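Local coordinates for protein 2-dehydro-3-deoxy-D-arabinonate dehydratase (Sulfolobus solfataricus, PDB 2Q18) that catalyses the dehydration of 2-dehydro-3-deoxy-D-arabinonate to 2,5-dioxopentanoate in a pentose oxidation pathway, using magnesium or calcium as cofactor, at residues A[24-29]-A[41-46]; A[32-37]-A[194-199]; A[69-74]-A[249-254]; A[132-137]-A[182-187]; A[210-215]-A[264-269]. One frame throughout, in Å; residues are numbered along the deposited sequence.

Overall arrangement
Five contacts fall into two linked groups. Interactions 1, 2 and 3 form a chain. Glu28 OE2 of interaction 1 makes a salt bridge of 2.6 Å to Arg36 NH1 of interaction 2, and Ile194 CD1 of interaction 2 packs 3.6 Å from Ile71 CG2 of interaction 3. Interactions 4 and 5 meet through Val133 CG2 and Leu266 CB, 3.9 Å apart, with their centres about 15 Å from each other and about 35 Å or more from interaction 1. Interaction 4 holds Lys182, which binds substrate. Interaction 3 lies nearer the middle of the chain, the Ile251 side chain being about 8 Å from that of the magnesium ligand Glu145.

Interaction 1 of 5, residues A[24-29]-A[41-46]; sequences IRLDED and KEVLGD
Leu44 O is gripped by two donors. Asp27 N gives it a nearly straight hydrogen bond of 2.9 Å, and water 1, itself taking the proton of Glu28 N, donates to it at 2.7 Å. These bonds carry on, past its last bridge, the antiparallel pairing of strands 23-26 and 45-49, neighbours that helix 30-40 connects in sequence. In the strands proper, Arg25 and Asp46 form a hydrogen-bonded pair: Arg25 N donates to Asp46 O over 2.8 Å, and Asp46 N returns a longer bond to Arg25 O. Next comes the non-hydrogen-bonded pair of Leu26 and Gly45. Glycine suits this place because a CB would run into Arg25 O and Ile24 CG2; without one, Gly45 CA comes within 3.0 Å of Arg25 O as a CA-H...O contact.

The apolar side chains close one flank. Leu26 CD2 meets Val43 CG1 at 3.6 Å, and Ala33 of helix 30-40 also touches Leu26. Glu28 lays its carboxylate carbon CD 3.7 Å from Leu44 CD1, while its OE2 is paired with Arg36. The charged side chains on and just past the strands serve the assembly: Arg25 forms intersubunit salt bridges with Asp27 of the second subunit and Asp46 of the second subunit, and the reciprocal pairs form as well. Asp46 is also held by Tyr15 of the second subunit. At the far end of Glu28, water 2 donates to OE1 and accepts from Leu44 N, each at 2.9 Å.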
# COMPACT_ATOMS: atom_id res chain seq x y z
N ILE A 24 3.40 -26.15 -9.81
CA ILE A 24 2.29 -25.22 -9.60
C ILE A 24 2.82 -23.81 -9.31
O ILE A 24 3.68 -23.62 -8.45
CB ILE A 24 1.38 -25.69 -8.43
CG1 ILE A 24 0.84 -27.10 -8.71
CG2 ILE A 24 0.22 -24.70 -8.20
CD1 ILE A 24 0.01 -27.68 -7.57
N ARG A 25 2.31 -22.83 -10.06
CA ARG A 25 2.56 -21.42 -9.75
C ARG A 25 1.61 -20.99 -8.65
O ARG A 25 0.38 -21.10 -8.80
CB ARG A 25 2.36 -20.56 -10.99
CG ARG A 25 2.46 -19.07 -10.73
CD ARG A 25 2.65 -18.32 -12.02
NE ARG A 25 2.55 -16.88 -11.83
CZ ARG A 25 3.01 -15.98 -12.69
NH1 ARG A 25 3.62 -16.36 -13.80
NH2 ARG A 25 2.87 -14.69 -12.43
N LEU A 26 2.17 -20.51 -7.55
CA LEU A 26 1.40 -20.18 -6.35
C LEU A 26 0.66 -18.85 -6.47
O LEU A 26 1.19 -17.87 -6.99
CB LEU A 26 2.30 -20.16 -5.11
CG LEU A 26 3.04 -21.45 -4.74
CD1 LEU A 26 3.71 -21.28 -3.39
CD2 LEU A 26 2.10 -22.64 -4.73
N ASP A 27 -0.58 -18.85 -5.97
CA ASP A 27 -1.39 -17.63 -5.86
C ASP A 27 -0.98 -16.80 -4.65
O ASP A 27 -1.04 -15.57 -4.70
CB ASP A 27 -2.87 -17.98 -5.70
CG ASP A 27 -3.48 -18.59 -6.94
OD1 ASP A 27 -2.87 -18.53 -8.03
OD2 ASP A 27 -4.59 -19.14 -6.82
N GLU A 28 -0.60 -17.47 -3.57
CA GLU A 28 -0.32 -16.84 -2.28
C GLU A 28 1.17 -16.61 -2.04
O GLU A 28 2.01 -17.28 -2.66
CB GLU A 28 -0.83 -17.73 -1.13
CG GLU A 28 -2.30 -18.09 -1.17
CD GLU A 28 -2.77 -18.72 0.12
OE1 GLU A 28 -2.41 -19.89 0.41
OE2 GLU A 28 -3.51 -18.05 0.86
N ASP A 29 1.48 -15.67 -1.14
CA ASP A 29 2.80 -15.54 -0.51
C ASP A 29 3.24 -16.91 -0.01
O ASP A 29 2.43 -17.64 0.57
CB ASP A 29 2.74 -14.52 0.64
CG ASP A 29 3.71 -14.84 1.79
OD1 ASP A 29 4.95 -14.78 1.60
OD2 ASP A 29 3.22 -15.13 2.91
N LYS A 41 -3.25 -29.32 3.56
CA LYS A 41 -2.51 -29.71 2.34
C LYS A 41 -3.08 -29.10 1.06
O LYS A 41 -2.82 -29.59 -0.04
CB LYS A 41 -2.36 -31.23 2.23
CG LYS A 41 -1.73 -31.87 3.46
CD LYS A 41 -1.34 -33.31 3.23
CE LYS A 41 -0.60 -33.85 4.45
NZ LYS A 41 0.04 -35.16 4.18
N GLU A 42 -3.84 -28.02 1.20
CA GLU A 42 -4.38 -27.30 0.05
C GLU A 42 -3.31 -26.38 -0.54
O GLU A 42 -2.56 -25.73 0.19
CB GLU A 42 -5.62 -26.50 0.45
CG GLU A 42 -6.44 -25.97 -0.72
CD GLU A 42 -7.64 -25.15 -0.29
OE1 GLU A 42 -7.65 -24.64 0.86
OE2 GLU A 42 -8.58 -25.01 -1.10
N VAL A 43 -3.25 -26.33 -1.87
CA VAL A 43 -2.32 -25.47 -2.59
C VAL A 43 -3.09 -24.65 -3.62
O VAL A 43 -3.72 -25.22 -4.52
CB VAL A 43 -1.20 -26.28 -3.30
CG1 VAL A 43 -0.19 -25.34 -3.93
CG2 VAL A 43 -0.50 -27.21 -2.33
N LEU A 44 -3.05 -23.33 -3.49
CA LEU A 44 -3.73 -22.45 -4.43
C LEU A 44 -2.80 -22.01 -5.55
O LEU A 44 -1.76 -21.40 -5.30
CB LEU A 44 -4.33 -21.23 -3.71
CG LEU A 44 -5.27 -21.48 -2.53
CD1 LEU A 44 -5.59 -20.16 -1.83
CD2 LEU A 44 -6.55 -22.19 -2.97
N GLY A 45 -3.18 -22.33 -6.79
CA GLY A 45 -2.39 -21.95 -7.96
C GLY A 45 -2.72 -22.74 -9.21
O GLY A 45 -3.63 -23.57 -9.21
N ASP A 46 -1.97 -22.46 -10.28
CA ASP A 46 -2.16 -23.13 -11.56
C ASP A 46 -0.95 -23.98 -11.93
O ASP A 46 0.19 -23.58 -11.69
CB ASP A 46 -2.38 -22.11 -12.68
CG ASP A 46 -3.63 -21.26 -12.47
OD1 ASP A 46 -4.64 -21.78 -11.95
OD2 ASP A 46 -3.59 -20.08 -12.86
O HOH W 1 -0.43 -20.44 -3.21
O HOH W 2 -1.57 -22.09 -1.33

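Interaction 2 of 5, residues A[32-37]-A[194-199]; sequences KALMRY and IVTSDE
Leu34 and Thr196 bring the backbones closest, their CA atoms 7.3 Å apart, so that helix 30-40 meets the end of strand 188-195 through side chains alone. Beyond the strand the chain turns into a short 3-10 segment, 197-199, closed by a bond from Glu199 N to Thr196 O. Leu34 sets both methyls against Ile194 CG2, each 4.0 Å away, the two side chains crossing at about a right angle. Branched aliphatic residues suit this buried layer, which joins the helix of the N-terminal part to a strand of the FAH-family fold; Leu3 of strand 2-8 also packs on Leu34.

Tyr37 CG lies anti to the backbone N (chi1 -170°), carrying the ring out to Thr196. There the CG2 methyl makes a CH-pi contact over one ring face, 3.8 Å from the ring centroid. Past the ring edge, Tyr37 OH and Asp198 reach tip to tip, the hydroxyl donating to OD1 over a very short 2.5 Å with ring and carboxylate planes 75° apart. Lys41 forms a salt bridge to the same OD1. Asp198 OD2 takes a proton on its syn side from Thr196 OG1, 2.6 Å away, so threonine serves the ring with its methyl and the carboxylate with its hydroxyl.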
# COMPACT_ATOMS: atom_id res chain seq x y z
N LYS A 32 2.51 -17.88 3.66
CA LYS A 32 1.07 -18.14 3.73
C LYS A 32 0.71 -19.49 3.11
O LYS A 32 -0.09 -20.24 3.67
CB LYS A 32 0.29 -16.99 3.07
CG LYS A 32 -1.23 -17.19 3.01
CD LYS A 32 -1.88 -17.24 4.39
CE LYS A 32 -3.40 -17.42 4.28
NZ LYS A 32 -4.05 -17.57 5.62
N ALA A 33 1.34 -19.81 1.98
CA ALA A 33 1.12 -21.10 1.31
C ALA A 33 1.54 -22.27 2.20
O ALA A 33 0.85 -23.29 2.26
CB ALA A 33 1.85 -21.16 -0.03
N LEU A 34 2.68 -22.12 2.89
CA LEU A 34 3.19 -23.15 3.79
C LEU A 34 2.28 -23.36 5.00
O LEU A 34 2.06 -24.49 5.44
CB LEU A 34 4.61 -22.82 4.25
CG LEU A 34 5.75 -22.97 3.23
CD1 LEU A 34 7.02 -22.32 3.76
CD2 LEU A 34 6.01 -24.45 2.87
N MET A 35 1.75 -22.26 5.53
CA MET A 35 0.79 -22.31 6.63
C MET A 35 -0.49 -23.04 6.21
O MET A 35 -0.95 -23.93 6.92
CB MET A 35 0.48 -20.90 7.14
CG MET A 35 1.64 -20.25 7.90
SD MET A 35 1.39 -18.50 8.22
CE MET A 35 0.08 -18.58 9.45
N ARG A 36 -1.04 -22.68 5.05
CA ARG A 36 -2.22 -23.36 4.50
C ARG A 36 -1.98 -24.86 4.31
O ARG A 36 -2.82 -25.68 4.71
CB ARG A 36 -2.67 -22.74 3.18
CG ARG A 36 -3.95 -23.35 2.61
CD ARG A 36 -4.39 -22.71 1.30
NE ARG A 36 -4.51 -21.25 1.41
CZ ARG A 36 -5.57 -20.61 1.89
NH1 ARG A 36 -5.57 -19.28 1.94
NH2 ARG A 36 -6.63 -21.28 2.32
N TYR A 37 -0.85 -25.22 3.71
CA TYR A 37 -0.52 -26.62 3.46
C TYR A 37 -0.42 -27.40 4.77
O TYR A 37 -0.86 -28.55 4.85
CB TYR A 37 0.79 -26.75 2.66
CG TYR A 37 1.02 -28.17 2.18
CD1 TYR A 37 1.56 -29.14 3.03
CD2 TYR A 37 0.69 -28.55 0.88
CE1 TYR A 37 1.76 -30.44 2.59
CE2 TYR A 37 0.89 -29.85 0.43
CZ TYR A 37 1.43 -30.79 1.30
OH TYR A 37 1.64 -32.08 0.88
N ILE A 194 12.01 -25.21 0.13
CA ILE A 194 11.48 -25.61 1.42
C ILE A 194 10.55 -26.78 1.15
O ILE A 194 9.66 -26.70 0.31
CB ILE A 194 10.71 -24.47 2.11
CG1 ILE A 194 11.68 -23.35 2.51
CG2 ILE A 194 9.95 -24.99 3.35
CD1 ILE A 194 11.01 -22.01 2.68
N VAL A 195 10.79 -27.89 1.85
CA VAL A 195 9.94 -29.06 1.68
C VAL A 195 8.93 -29.10 2.81
O VAL A 195 9.27 -28.84 3.97
CB VAL A 195 10.75 -30.39 1.58
CG1 VAL A 195 11.86 -30.27 0.51
CG2 VAL A 195 11.35 -30.80 2.92
N THR A 196 7.68 -29.42 2.48
CA THR A 196 6.65 -29.55 3.49
C THR A 196 6.96 -30.75 4.39
O THR A 196 7.70 -31.65 3.99
CB THR A 196 5.24 -29.67 2.87
OG1 THR A 196 5.22 -30.73 1.91
CG2 THR A 196 4.86 -28.37 2.19
N SER A 197 6.40 -30.73 5.59
CA SER A 197 6.70 -31.72 6.62
C SER A 197 6.46 -33.16 6.18
O SER A 197 7.20 -34.07 6.59
CB SER A 197 5.91 -31.40 7.89
OG SER A 197 6.43 -32.10 9.00
N ASP A 198 5.45 -33.37 5.34
CA ASP A 198 5.13 -34.71 4.82
C ASP A 198 6.13 -35.24 3.79
O ASP A 198 6.07 -36.41 3.40
CB ASP A 198 3.70 -34.74 4.26
CG ASP A 198 3.48 -33.75 3.11
OD1 ASP A 198 2.34 -33.68 2.60
OD2 ASP A 198 4.43 -33.04 2.72
N GLU A 199 7.05 -34.39 3.34
CA GLU A 199 8.11 -34.80 2.42
C GLU A 199 9.27 -35.47 3.17
O GLU A 199 10.11 -36.13 2.57
CB GLU A 199 8.63 -33.62 1.60
CG GLU A 199 7.59 -32.95 0.69
CD GLU A 199 7.39 -33.67 -0.64
OE1 GLU A 199 8.11 -34.66 -0.92
OE2 GLU A 199 6.51 -33.25 -1.41

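Interaction 3 of 5, residues A[69-74]-A[249-254]; sequences KPIDPP and GTILTT
Three carbons of the facing loop close on Gly249 O: Ile71 CD1 and Pro73 CB each stand 3.5 Å from it, and Pro74 CD 3.6 Å. Two successive prolines lack the N-H that could have bonded to this carbonyl, and the joint is one of packing, with a CA-H...O contact from Pro73 as its nearest approach to a polar bond. Gly249 and Thr250 both face Leu150 in a G1 beta bulge, at the entry to strand 250-253, which runs antiparallel to 140-150 and parallel to 76-80. Glycine fits the bulge's first position: with phi at 91°, a CB would be jammed against the preceding carbonyl oxygen and would press on Pro74 CD as well.

One residue past the bulge, Ile251 supplies the apolar partner. Its CG1 is anti to the carbonyl carbon (chi1 -66°), and the CD1 beyond reaches Pro73 CB at 3.7 Å. Phe190 of strand 188-195 covers both Pro73 and Ile251. Along the same strand as Ile251, Thr253 OG1 hydrogen-bonds to the magnesium ligand Glu145, which puts the strand in the second shell of the metal site. Ile71 CD1 also stands 4.2 Å from Ile251 CD1.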
# COMPACT_ATOMS: atom_id res chain seq x y z
N LYS A 69 16.30 -17.21 -2.61
CA LYS A 69 15.72 -17.67 -1.34
C LYS A 69 14.26 -18.03 -1.58
O LYS A 69 13.53 -17.25 -2.19
CB LYS A 69 15.80 -16.57 -0.28
CG LYS A 69 17.20 -16.22 0.20
CD LYS A 69 17.18 -15.00 1.12
CE LYS A 69 17.06 -13.70 0.32
NZ LYS A 69 17.40 -12.51 1.12
N PRO A 70 13.82 -19.23 -1.14
CA PRO A 70 12.42 -19.62 -1.32
C PRO A 70 11.41 -18.76 -0.55
O PRO A 70 10.25 -18.66 -0.96
CB PRO A 70 12.38 -21.08 -0.85
CG PRO A 70 13.58 -21.24 0.01
CD PRO A 70 14.62 -20.30 -0.50
N ILE A 71 11.84 -18.17 0.57
CA ILE A 71 11.03 -17.20 1.32
C ILE A 71 11.93 -16.10 1.85
O ILE A 71 13.16 -16.22 1.82
CB ILE A 71 10.28 -17.84 2.55
CG1 ILE A 71 11.28 -18.38 3.59
CG2 ILE A 71 9.25 -18.90 2.11
CD1 ILE A 71 10.64 -18.81 4.92
N ASP A 72 11.32 -15.02 2.32
CA ASP A 72 12.00 -14.02 3.13
C ASP A 72 11.69 -14.33 4.60
O ASP A 72 10.62 -13.97 5.09
CB ASP A 72 11.54 -12.60 2.77
CG ASP A 72 11.85 -12.23 1.32
OD1 ASP A 72 13.00 -12.42 0.88
OD2 ASP A 72 10.93 -11.75 0.61
N PRO A 73 12.62 -15.00 5.31
CA PRO A 73 12.34 -15.34 6.70
C PRO A 73 12.48 -14.10 7.59
O PRO A 73 13.55 -13.49 7.63
CB PRO A 73 13.42 -16.37 7.03
CG PRO A 73 14.57 -16.01 6.14
CD PRO A 73 13.98 -15.41 4.89
N PRO A 74 11.39 -13.71 8.28
CA PRO A 74 11.48 -12.46 9.04
C PRO A 74 12.59 -12.50 10.09
O PRO A 74 13.22 -11.48 10.36
CB PRO A 74 10.09 -12.34 9.69
CG PRO A 74 9.20 -13.19 8.83
CD PRO A 74 10.07 -14.34 8.41
N GLY A 249 7.12 -17.92 9.41
CA GLY A 249 8.20 -18.00 8.42
C GLY A 249 9.59 -17.89 9.02
O GLY A 249 10.59 -17.89 8.29
N THR A 250 9.66 -17.77 10.35
CA THR A 250 10.93 -17.80 11.07
C THR A 250 11.67 -19.10 10.74
O THR A 250 11.05 -20.17 10.67
CB THR A 250 10.73 -17.71 12.60
OG1 THR A 250 10.21 -16.42 12.93
CG2 THR A 250 12.04 -17.90 13.36
N ILE A 251 12.97 -19.00 10.53
CA ILE A 251 13.79 -20.19 10.33
C ILE A 251 14.68 -20.45 11.54
O ILE A 251 15.35 -19.55 12.04
CB ILE A 251 14.63 -20.11 9.02
CG1 ILE A 251 13.71 -20.12 7.80
CG2 ILE A 251 15.62 -21.29 8.94
CD1 ILE A 251 14.42 -19.90 6.47
N LEU A 252 14.65 -21.70 12.00
CA LEU A 252 15.58 -22.16 13.02
C LEU A 252 16.50 -23.22 12.42
O LEU A 252 16.04 -24.25 11.93
CB LEU A 252 14.83 -22.74 14.23
CG LEU A 252 15.67 -23.47 15.29
CD1 LEU A 252 16.61 -22.52 16.05
CD2 LEU A 252 14.77 -24.21 16.27
N THR A 253 17.80 -22.95 12.47
CA THR A 253 18.79 -23.90 11.98
C THR A 253 19.35 -24.71 13.16
O THR A 253 19.65 -24.16 14.23
CB THR A 253 19.87 -23.21 11.10
OG1 THR A 253 20.73 -24.21 10.52
CG2 THR A 253 20.70 -22.19 11.88
N THR A 254 19.46 -26.02 12.97
CA THR A 254 19.52 -26.96 14.10
C THR A 254 20.91 -27.45 14.54
O THR A 254 21.02 -28.47 15.23
CB THR A 254 18.59 -28.16 13.86
OG1 THR A 254 19.04 -28.89 12.71
CG2 THR A 254 17.15 -27.69 13.62

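Interaction 4 of 5, residues A[132-137]-A[182-187]; sequences AVRSDS and KIYAGC. With PO4 (phosphate ion), chain B.
Arg134, whose aliphatic stem lies on Tyr184, grips Asp136 side-on with two nitrogens. NE bonds to OD1 at 2.9 Å through the syn lone pair, and NH2 to OD2 at 3.0 Å, both oxygens lying close to the guanidinium plane. Asp136 OD2 also has salt bridges to Arg112 and Arg242 of the third subunit. Between the segments, Ala132 N donates to Gly186 O over 3.0 Å. Water 3 accepts from Arg134 N and lies 2.9 Å from Tyr184 OH; this hydroxyl is 3.1 Å from Ala132 O.

Each segment holds a beta turn: Arg134 to Ser137 is a type I turn after strand 131-133, and Tyr184 to Cys187 a type II turn leading into strand 188-195. Gly186 suits the third position of its turn, where phi is positive. Lys182, at the start of its segment, is a substrate-binding residue that forms salt bridges to the magnesium ligands Glu143 and Asp164; its NZ also bonds to O1 of a phosphate ion, probably from the crystallisation liquor, at 3.0 Å.

Tyr184 CG takes the crowded position between backbone N and carbonyl carbon (chi1 57°), from which the ring stands between Arg134 and Cys187. Arg134 CG sits over the centre of one ring face, 3.6 Å from the centroid, and Cys187 CB covers the centre of the opposite face. An alanine at Tyr184 would probably open a gap between Arg134 and Cys187 and leave water 3 without its hydroxyl partner. Ala132, small enough for this close approach, places CB 3.4 Å from Ala185 O.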
# COMPACT_ATOMS: atom_id res chain seq x y z
N ALA A 132 29.41 -14.80 2.19
CA ALA A 132 30.54 -13.91 2.39
C ALA A 132 31.45 -14.33 3.54
O ALA A 132 31.01 -15.01 4.48
CB ALA A 132 30.06 -12.47 2.58
N VAL A 133 32.72 -13.94 3.43
CA VAL A 133 33.70 -14.08 4.49
C VAL A 133 34.01 -12.66 4.92
O VAL A 133 34.33 -11.82 4.07
CB VAL A 133 35.00 -14.79 4.01
CG1 VAL A 133 36.07 -14.79 5.09
CG2 VAL A 133 34.71 -16.22 3.58
N ARG A 134 33.89 -12.38 6.22
CA ARG A 134 34.19 -11.06 6.76
C ARG A 134 35.61 -10.63 6.38
O ARG A 134 36.52 -11.47 6.31
CB ARG A 134 34.05 -11.07 8.29
CG ARG A 134 32.62 -11.21 8.83
CD ARG A 134 32.61 -11.21 10.37
NE ARG A 134 33.26 -10.01 10.88
CZ ARG A 134 32.64 -8.97 11.42
NH1 ARG A 134 31.32 -8.97 11.59
NH2 ARG A 134 33.36 -7.93 11.82
N SER A 135 35.78 -9.34 6.13
CA SER A 135 37.08 -8.76 5.80
C SER A 135 38.12 -8.97 6.90
O SER A 135 39.33 -8.98 6.62
CB SER A 135 36.93 -7.26 5.53
OG SER A 135 36.46 -6.58 6.68
N ASP A 136 37.66 -9.15 8.13
CA ASP A 136 38.54 -9.29 9.29
C ASP A 136 38.58 -10.71 9.86
O ASP A 136 39.03 -10.91 10.99
CB ASP A 136 38.17 -8.27 10.38
CG ASP A 136 36.74 -8.45 10.91
OD1 ASP A 136 35.98 -9.29 10.38
OD2 ASP A 136 36.39 -7.72 11.86
N SER A 137 38.11 -11.68 9.08
CA SER A 137 38.21 -13.08 9.47
C SER A 137 39.26 -13.79 8.63
O SER A 137 39.31 -13.61 7.40
CB SER A 137 36.87 -13.79 9.33
OG SER A 137 37.01 -15.17 9.64
N LYS A 182 28.82 -14.33 13.54
CA LYS A 182 27.61 -14.97 13.00
C LYS A 182 26.72 -14.06 12.15
O LYS A 182 26.05 -14.55 11.25
CB LYS A 182 26.76 -15.54 14.14
CG LYS A 182 27.36 -16.73 14.87
CD LYS A 182 27.16 -18.02 14.11
CE LYS A 182 27.65 -19.21 14.91
NZ LYS A 182 27.50 -20.47 14.13
N ILE A 183 26.71 -12.76 12.45
CA ILE A 183 25.72 -11.83 11.88
C ILE A 183 26.38 -10.74 11.04
O ILE A 183 27.03 -9.84 11.57
CB ILE A 183 24.82 -11.17 12.97
CG1 ILE A 183 24.33 -12.20 14.00
CG2 ILE A 183 23.63 -10.43 12.33
CD1 ILE A 183 23.75 -11.59 15.29
N TYR A 184 26.19 -10.82 9.72
CA TYR A 184 26.76 -9.87 8.77
C TYR A 184 26.19 -10.15 7.37
O TYR A 184 25.50 -11.15 7.17
CB TYR A 184 28.30 -9.96 8.77
CG TYR A 184 28.85 -11.34 8.46
CD1 TYR A 184 29.16 -11.70 7.15
CD2 TYR A 184 29.07 -12.27 9.47
CE1 TYR A 184 29.66 -12.97 6.85
CE2 TYR A 184 29.57 -13.54 9.18
CZ TYR A 184 29.87 -13.88 7.86
OH TYR A 184 30.37 -15.12 7.55
N ALA A 185 26.44 -9.25 6.41
CA ALA A 185 25.91 -9.43 5.06
C ALA A 185 26.45 -10.72 4.44
O ALA A 185 27.66 -10.91 4.37
CB ALA A 185 26.25 -8.23 4.18
N GLY A 186 25.54 -11.60 4.03
CA GLY A 186 25.91 -12.88 3.44
C GLY A 186 26.36 -13.94 4.43
O GLY A 186 27.06 -14.89 4.04
N CYS A 187 25.96 -13.81 5.69
CA CYS A 187 26.37 -14.74 6.75
C CYS A 187 25.58 -16.04 6.72
O CYS A 187 25.87 -16.98 7.48
CB CYS A 187 26.20 -14.08 8.12
SG CYS A 187 24.45 -13.77 8.57
P PO4 B . 28.12 -22.17 17.91
O1 PO4 B . 28.37 -22.15 16.42
O2 PO4 B . 27.52 -20.86 18.32
O3 PO4 B . 27.18 -23.31 18.21
O4 PO4 B . 29.41 -22.39 18.65
O HOH W 3 33.12 -14.51 8.07

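Interaction 5 of 5, residues A[210-215]-A[264-269]; sequences LKIVRE and KGLKDE
Ile212 and Leu266 make the tight, buried end of the contact, with CD1 of each 3.8 Å from the other and the two side chains meeting at an oblique angle. Apolar side chains belong here, for Pro142 of strand 140-150 touches both. Arg214 forms the middle ground. Its chain bends at chi3 (-62°), and its guanidinium donates from NH1 to Gly265 O over 2.9 Å, the oxygen lying close to the guanidinium plane. Asp270 forms a salt bridge to the same NH1, and Phe219 adds a cation-pi contact. Over one face of the guanidinium, near its centre, lies Lys267 CG, 3.3 Å from Arg214 CZ.

The outer side is looser and wet. Lys267 is exposed, and its NZ stops 4.0 Å from Arg214 NH2, like charges that would probably repel. Water 4 accepts from Arg214 NH2 and donates to Gly265 O at 2.6 Å, while water 5 links Glu215 N to Glu269 O. An alanine at Arg214 would probably leave Asp270 without this cationic mate and uncover the stem of Lys267.

In the sheet, strand 207-214 runs between 217-225 and 271-276, antiparallel to both, and the loop 264-269 leads directly toward the latter.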
# COMPACT_ATOMS: atom_id res chain seq x y z
N LEU A 210 28.70 -32.02 3.06
CA LEU A 210 29.34 -30.75 2.72
C LEU A 210 30.52 -30.97 1.77
O LEU A 210 31.34 -31.87 1.98
CB LEU A 210 29.83 -30.03 3.98
CG LEU A 210 30.78 -28.83 3.82
CD1 LEU A 210 30.09 -27.63 3.18
CD2 LEU A 210 31.41 -28.43 5.15
N LYS A 211 30.59 -30.13 0.74
CA LYS A 211 31.74 -30.06 -0.15
C LYS A 211 32.17 -28.61 -0.32
O LYS A 211 31.34 -27.73 -0.57
CB LYS A 211 31.42 -30.66 -1.52
CG LYS A 211 31.34 -32.17 -1.54
CD LYS A 211 30.68 -32.71 -2.81
CE LYS A 211 31.57 -32.54 -4.03
NZ LYS A 211 30.98 -33.21 -5.23
N ILE A 212 33.47 -28.37 -0.15
CA ILE A 212 34.06 -27.08 -0.50
C ILE A 212 34.91 -27.31 -1.74
O ILE A 212 35.88 -28.08 -1.72
CB ILE A 212 34.90 -26.49 0.65
CG1 ILE A 212 34.05 -26.37 1.93
CG2 ILE A 212 35.49 -25.14 0.23
CD1 ILE A 212 34.84 -26.10 3.21
N VAL A 213 34.54 -26.64 -2.83
CA VAL A 213 35.21 -26.80 -4.12
C VAL A 213 36.05 -25.57 -4.40
O VAL A 213 35.54 -24.45 -4.45
CB VAL A 213 34.21 -27.08 -5.27
CG1 VAL A 213 34.94 -27.29 -6.60
CG2 VAL A 213 33.35 -28.29 -4.95
N ARG A 214 37.36 -25.78 -4.55
CA ARG A 214 38.31 -24.71 -4.82
C ARG A 214 38.96 -24.96 -6.18
O ARG A 214 39.63 -25.98 -6.36
CB ARG A 214 39.38 -24.66 -3.73
CG ARG A 214 40.36 -23.50 -3.85
CD ARG A 214 41.09 -23.26 -2.53
NE ARG A 214 40.16 -22.90 -1.47
CZ ARG A 214 40.49 -22.72 -0.19
NH1 ARG A 214 39.55 -22.39 0.70
NH2 ARG A 214 41.75 -22.87 0.21
N GLU A 215 38.76 -24.05 -7.12
CA GLU A 215 39.26 -24.20 -8.49
C GLU A 215 39.04 -25.61 -9.06
O GLU A 215 39.96 -26.21 -9.62
CB GLU A 215 40.75 -23.80 -8.57
CG GLU A 215 41.00 -22.30 -8.40
CD GLU A 215 42.48 -21.93 -8.36
OE1 GLU A 215 43.27 -22.66 -7.70
OE2 GLU A 215 42.84 -20.91 -8.97
N LYS A 264 41.12 -25.31 6.58
CA LYS A 264 40.05 -25.40 5.58
C LYS A 264 39.19 -24.15 5.48
O LYS A 264 38.05 -24.20 5.02
CB LYS A 264 39.20 -26.66 5.82
CG LYS A 264 39.96 -27.98 5.70
CD LYS A 264 40.60 -28.15 4.32
CE LYS A 264 41.47 -29.39 4.23
NZ LYS A 264 40.66 -30.64 4.20
N GLY A 265 39.74 -23.02 5.92
CA GLY A 265 39.05 -21.74 5.84
C GLY A 265 38.67 -21.36 4.42
O GLY A 265 39.46 -21.52 3.49
N LEU A 266 37.43 -20.89 4.27
CA LEU A 266 36.91 -20.43 2.99
C LEU A 266 37.71 -19.28 2.42
O LEU A 266 38.21 -18.43 3.16
CB LEU A 266 35.45 -19.98 3.17
CG LEU A 266 34.26 -20.86 2.77
CD1 LEU A 266 34.54 -22.36 2.77
CD2 LEU A 266 33.04 -20.52 3.64
N LYS A 267 37.84 -19.24 1.10
CA LYS A 267 38.37 -18.05 0.43
C LYS A 267 37.56 -17.64 -0.80
O LYS A 267 36.69 -18.38 -1.25
CB LYS A 267 39.87 -18.15 0.13
CG LYS A 267 40.33 -19.41 -0.56
CD LYS A 267 41.87 -19.44 -0.72
CE LYS A 267 42.59 -19.55 0.62
NZ LYS A 267 44.07 -19.64 0.47
N ASP A 268 37.85 -16.45 -1.30
CA ASP A 268 37.16 -15.88 -2.45
C ASP A 268 37.07 -16.90 -3.59
O ASP A 268 38.04 -17.58 -3.90
CB ASP A 268 37.88 -14.62 -2.92
CG ASP A 268 37.01 -13.73 -3.78
OD1 ASP A 268 36.00 -13.19 -3.26
OD2 ASP A 268 37.34 -13.54 -4.97
N GLU A 269 35.87 -17.00 -4.16
CA GLU A 269 35.56 -17.87 -5.31
C GLU A 269 35.41 -19.36 -5.01
O GLU A 269 35.12 -20.14 -5.93
CB GLU A 269 36.50 -17.62 -6.52
CG GLU A 269 36.60 -16.16 -7.01
CD GLU A 269 35.26 -15.54 -7.43
OE1 GLU A 269 34.26 -16.28 -7.65
OE2 GLU A 269 35.20 -14.30 -7.56
O HOH W 4 41.91 -22.43 3.25
O HOH W 5 37.54 -21.48 -6.61